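Putative secreted protein (PDB 2QF9) is of unknown function but is a putative secreted protein of the DUF305 family, built as a helical bundle and probably related to the ferritin-like proteins. Local coordinates at residues Q53-W64 / V140-M150. Numbering follows the deposited sequence. Where two conformers were deposited one is given.
Sequences QRGMMIGWLDLW and VGVEKRLARGM
Trp60 and Leu146 meet because their first torsions bring them together between the helices: the indole leaves with CG anti to its carbonyl carbon (chi1 -64°), while Leu146 carries CG opposite the backbone N (chi1 -164°) and drops its two methyls as a knob among Gln53, Met56, Met57 and Trp60. CD2 of Leu146 reaches CH2 of the Trp60 ring at 3.9 Å, and CD1 goes to the selenium of Met56, a selenomethionine like Met57 and Met150, also at 3.9 Å. Both faces of the indole are covered: Val142 CG1 sits over one near the rim, 3.6 Å from Trp60 CZ2, and the backbone O of Met56, from its own helix, lies over the opposite face toward the rim. Glu143 adds its aliphatic stem, CB lying 3.7 Å from CZ3 of Trp60. NE1 of Trp60 gives a hydrogen bond to Gly59 O of the second subunit. An alanine in place of Trp60 would probably open a gap beside Val142 and Leu146 and leave that Gly59 O without its indole N-H donor. Further along, Trp64 turns its edge to the carboxylate of Glu143, whose OE1 lies in the ring plane 3.5 Å from CH2, while Val140 CG2 packs against CZ2 of Trp64. Towards the other end, Met57 and Met150 meet tip to tip, SE to CE at 4.0 Å; Gln53 slides past Met150 and puts its OE1, hydrogen-bonded to His20, 3.6 Å from that same CE. No hydrogen bond crosses between the segments. This is side-chain packing within a helical bundle: the axes of 53-63 and 141-150 approach to 11.7 Å, nearly antiparallel, crossing at -159°; helix 8-31 touches Met57 and Glu143, helix 109-137 backs Glu143 and Ala147, and the second subunit packs against Met56 and Ile58 of helix 37-63.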
loop_
_atom_site.group_PDB
_atom_site.type_symbol
_atom_site.label_atom_id
_atom_site.label_comp_id
_atom_site.label_asym_id
_atom_site.label_seq_id
_atom_site.Cartn_x
_atom_site.Cartn_y
_atom_site.Cartn_z
ATOM N N GLN A 53 1.568 -4.482 4.645
ATOM C CA GLN A 53 1.092 -5.341 5.733
ATOM C C GLN A 53 -0.444 -5.372 5.831
ATOM O O GLN A 53 -1.039 -6.427 6.117
ATOM C CB GLN A 53 1.707 -4.912 7.058
ATOM C CG GLN A 53 3.218 -5.074 7.093
ATOM C CD GLN A 53 3.836 -4.562 8.382
ATOM O OE1 GLN A 53 3.185 -3.872 9.162
ATOM N NE2 GLN A 53 5.108 -4.889 8.603
ATOM N N ARG A 54 -1.081 -4.218 5.601
ATOM C CA ARG A 54 -2.531 -4.186 5.528
ATOM C C ARG A 54 -3.060 -5.133 4.441
ATOM O O ARG A 54 -3.992 -5.908 4.703
ATOM C CB ARG A 54 -3.035 -2.761 5.322
ATOM C CG ARG A 54 -4.535 -2.681 5.230
ATOM C CD ARG A 54 -5.009 -1.240 5.236
ATOM N NE ARG A 54 -6.461 -1.157 5.051
ATOM C CZ ARG A 54 -7.052 -1.082 3.862
ATOM N NH1 ARG A 54 -6.334 -1.144 2.739
ATOM N NH2 ARG A 54 -8.371 -0.977 3.792
ATOM N N GLY A 55 -2.475 -5.070 3.237
ATOM C CA GLY A 55 -2.834 -6.007 2.162
ATOM C C GLY A 55 -2.646 -7.467 2.567
ATOM O O GLY A 55 -3.495 -8.304 2.258
HETATM N N MSE A 56 -1.541 -7.784 3.249
HETATM C CA MSE A 56 -1.307 -9.163 3.721
HETATM C C MSE A 56 -2.459 -9.636 4.614
HETATM O O MSE A 56 -3.050 -10.697 4.386
HETATM C CB MSE A 56 0.035 -9.287 4.470
HETATM C CG MSE A 56 1.265 -9.110 3.591
HETATM SE SE MSE A 56 2.815 -8.977 4.777
HETATM C CE MSE A 56 4.300 -9.067 3.539
HETATM N N MSE A 57 -2.806 -8.813 5.598
HETATM C CA MSE A 57 -3.833 -9.186 6.577
HETATM C C MSE A 57 -5.241 -9.274 5.969
HETATM O O MSE A 57 -6.033 -10.206 6.279
HETATM C CB MSE A 57 -3.771 -8.224 7.771
HETATM C CG MSE A 57 -2.462 -8.411 8.550
HETATM SE SE MSE A 57 -2.374 -7.263 10.133
HETATM C CE MSE A 57 -2.381 -5.517 9.200
ATOM N N ILE A 58 -5.542 -8.327 5.082
ATOM C CA ILE A 58 -6.804 -8.361 4.340
ATOM C C ILE A 58 -6.853 -9.605 3.435
ATOM O O ILE A 58 -7.887 -10.278 3.342
ATOM C CB ILE A 58 -7.024 -7.077 3.536
ATOM C CG1 ILE A 58 -7.288 -5.915 4.519
ATOM C CG2 ILE A 58 -8.206 -7.262 2.573
ATOM C CD1 ILE A 58 -7.406 -4.552 3.885
ATOM N N GLY A 59 -5.722 -9.915 2.807
ATOM C CA GLY A 59 -5.600 -11.109 1.973
ATOM C C GLY A 59 -5.830 -12.393 2.765
ATOM O O GLY A 59 -6.451 -13.350 2.265
ATOM N N TRP A 60 -5.365 -12.407 4.014
ATOM C CA TRP A 60 -5.605 -13.573 4.886
ATOM C C TRP A 60 -7.088 -13.706 5.193
ATOM O O TRP A 60 -7.669 -14.791 5.062
ATOM C CB TRP A 60 -4.746 -13.531 6.162
ATOM C CG TRP A 60 -3.255 -13.604 5.888
ATOM C CD1 TRP A 60 -2.640 -14.159 4.789
ATOM C CD2 TRP A 60 -2.204 -13.101 6.719
ATOM N NE1 TRP A 60 -1.263 -14.034 4.893
ATOM C CE2 TRP A 60 -0.973 -13.387 6.066
ATOM C CE3 TRP A 60 -2.181 -12.444 7.960
ATOM C CZ2 TRP A 60 0.271 -13.033 6.611
ATOM C CZ3 TRP A 60 -0.930 -12.083 8.503
ATOM C CH2 TRP A 60 0.273 -12.381 7.823
ATOM N N LEU A 61 -7.711 -12.597 5.575
ATOM C CA LEU A 61 -9.141 -12.612 5.888
ATOM C C LEU A 61 -9.936 -13.113 4.674
ATOM O O LEU A 61 -10.852 -13.923 4.813
ATOM C CB LEU A 61 -9.606 -11.224 6.343
ATOM C CG LEU A 61 -9.117 -10.778 7.729
ATOM C CD1 LEU A 61 -9.402 -9.296 7.935
ATOM C CD2 LEU A 61 -9.786 -11.604 8.855
ATOM N N ASP A 62 -9.547 -12.656 3.483
ATOM C CA ASP A 62 -10.203 -13.072 2.258
ATOM C C ASP A 62 -10.033 -14.569 2.018
ATOM O O ASP A 62 -11.024 -15.275 1.804
ATOM C CB ASP A 62 -9.684 -12.255 1.078
ATOM C CG ASP A 62 -10.316 -10.877 1.004
ATOM O OD1 ASP A 62 -11.284 -10.604 1.770
ATOM O OD2 ASP A 62 -9.848 -10.060 0.178
ATOM N N LEU A 63 -8.787 -15.044 2.089
ATOM C CA LEU A 63 -8.466 -16.460 1.893
ATOM C C LEU A 63 -9.227 -17.347 2.908
ATOM O O LEU A 63 -9.694 -18.458 2.571
ATOM C CB LEU A 63 -6.961 -16.671 2.037
ATOM C CG LEU A 63 -6.357 -18.043 1.714
ATOM C CD1 LEU A 63 -6.420 -18.344 0.235
ATOM C CD2 LEU A 63 -4.914 -18.087 2.159
ATOM N N TRP A 64 -9.372 -16.827 4.126
ATOM C CA TRP A 64 -10.083 -17.519 5.198
ATOM C C TRP A 64 -11.612 -17.374 5.127
ATOM O O TRP A 64 -12.321 -17.934 5.974
ATOM C CB TRP A 64 -9.588 -17.033 6.559
ATOM C CG TRP A 64 -8.130 -17.306 6.833
ATOM C CD1 TRP A 64 -7.371 -18.335 6.332
ATOM C CD2 TRP A 64 -7.276 -16.579 7.722
ATOM N NE1 TRP A 64 -6.095 -18.268 6.824
ATOM C CE2 TRP A 64 -6.009 -17.208 7.692
ATOM C CE3 TRP A 64 -7.452 -15.445 8.530
ATOM C CZ2 TRP A 64 -4.912 -16.736 8.442
ATOM C CZ3 TRP A 64 -6.359 -14.974 9.283
ATOM C CH2 TRP A 64 -5.114 -15.632 9.239
ATOM N N VAL A 140 -1.816 -18.381 14.085
ATOM C CA VAL A 140 -1.285 -18.527 12.735
ATOM C C VAL A 140 0.163 -18.022 12.673
ATOM O O VAL A 140 0.447 -16.855 12.985
ATOM C CB VAL A 140 -2.170 -17.784 11.683
ATOM C CG1 VAL A 140 -1.518 -17.825 10.319
ATOM C CG2 VAL A 140 -3.575 -18.379 11.630
ATOM N N GLY A 141 1.066 -18.914 12.283
ATOM C CA GLY A 141 2.501 -18.659 12.366
ATOM C C GLY A 141 2.935 -17.395 11.646
ATOM O O GLY A 141 3.645 -16.567 12.219
ATOM N N VAL A 142 2.500 -17.232 10.389
ATOM C CA VAL A 142 2.922 -16.079 9.598
ATOM C C VAL A 142 2.409 -14.760 10.215
ATOM O O VAL A 142 3.090 -13.736 10.151
ATOM C CB VAL A 142 2.521 -16.230 8.099
ATOM C CG1 VAL A 142 1.004 -16.329 7.924
ATOM C CG2 VAL A 142 3.107 -15.129 7.264
ATOM N N GLU A 143 1.223 -14.818 10.809
ATOM C CA GLU A 143 0.610 -13.659 11.478
ATOM C C GLU A 143 1.319 -13.297 12.786
ATOM O O GLU A 143 1.560 -12.112 13.053
ATOM C CB GLU A 143 -0.876 -13.896 11.721
ATOM C CG GLU A 143 -1.609 -12.624 12.118
ATOM C CD GLU A 143 -3.115 -12.786 12.181
ATOM O OE1 GLU A 143 -3.626 -13.868 11.822
ATOM O OE2 GLU A 143 -3.785 -11.813 12.582
ATOM N N LYS A 144 1.637 -14.313 13.596
ATOM C CA LYS A 144 2.449 -14.128 14.811
ATOM C C LYS A 144 3.801 -13.477 14.483
ATOM O O LYS A 144 4.225 -12.525 15.151
ATOM C CB LYS A 144 2.674 -15.470 15.522
ATOM C CG LYS A 144 1.445 -15.996 16.241
ATOM C CD LYS A 144 1.716 -17.359 16.878
ATOM C CE LYS A 144 2.446 -17.251 18.220
ATOM N NZ LYS A 144 3.002 -18.596 18.642
ATOM N N ARG A 145 4.469 -13.985 13.448
ATOM C CA ARG A 145 5.772 -13.475 13.058
ATOM C C ARG A 145 5.671 -12.053 12.542
ATOM O O ARG A 145 6.553 -11.230 12.814
ATOM C CB ARG A 145 6.430 -14.379 12.024
ATOM C CG ARG A 145 6.790 -15.747 12.603
ATOM C CD ARG A 145 7.764 -16.518 11.729
ATOM N NE ARG A 145 7.262 -16.704 10.371
ATOM C CZ ARG A 145 6.526 -17.739 9.964
ATOM N NH1 ARG A 145 6.188 -18.711 10.809
ATOM N NH2 ARG A 145 6.134 -17.800 8.698
ATOM N N LEU A 146 4.591 -11.769 11.809
ATOM C CA LEU A 146 4.355 -10.416 11.320
ATOM C C LEU A 146 4.215 -9.452 12.485
ATOM O O LEU A 146 4.846 -8.380 12.490
ATOM C CB LEU A 146 3.119 -10.337 10.407
ATOM C CG LEU A 146 3.045 -9.032 9.562
ATOM C CD1 LEU A 146 4.117 -8.977 8.473
ATOM C CD2 LEU A 146 1.676 -8.916 8.915
ATOM N N ALA A 147 3.410 -9.849 13.469
ATOM C CA ALA A 147 3.185 -9.057 14.683
ATOM C C ALA A 147 4.506 -8.808 15.443
ATOM O O ALA A 147 4.800 -7.684 15.850
ATOM C CB ALA A 147 2.143 -9.746 15.571
ATOM N N ARG A 148 5.306 -9.862 15.603
ATOM C CA ARG A 148 6.609 -9.763 16.282
ATOM C C ARG A 148 7.543 -8.770 15.563
ATOM O O ARG A 148 8.311 -8.039 16.205
ATOM C CB ARG A 148 7.233 -11.162 16.382
ATOM C CG ARG A 148 8.245 -11.372 17.513
ATOM C CD ARG A 148 8.027 -12.735 18.202
ATOM N NE ARG A 148 7.589 -13.786 17.275
ATOM C CZ ARG A 148 6.859 -14.845 17.620
ATOM N NH1 ARG A 148 6.466 -15.010 18.876
ATOM N NH2 ARG A 148 6.518 -15.738 16.700
ATOM N N GLY A 149 7.457 -8.736 14.234
ATOM C CA GLY A 149 8.255 -7.819 13.407
ATOM C C GLY A 149 7.791 -6.384 13.548
ATOM O O GLY A 149 8.612 -5.459 13.532
HETATM N N MSE A 150 6.479 -6.205 13.712
HETATM C CA MSE A 150 5.910 -4.879 13.971
HETATM C C MSE A 150 6.370 -4.315 15.302
HETATM O O MSE A 150 6.663 -3.135 15.379
HETATM C CB MSE A 150 4.387 -4.895 13.933
HETATM C CG MSE A 150 3.813 -5.281 12.584
HETATM SE SE MSE A 150 1.879 -5.083 12.732
HETATM C CE MSE A 150 1.319 -6.134 11.193
#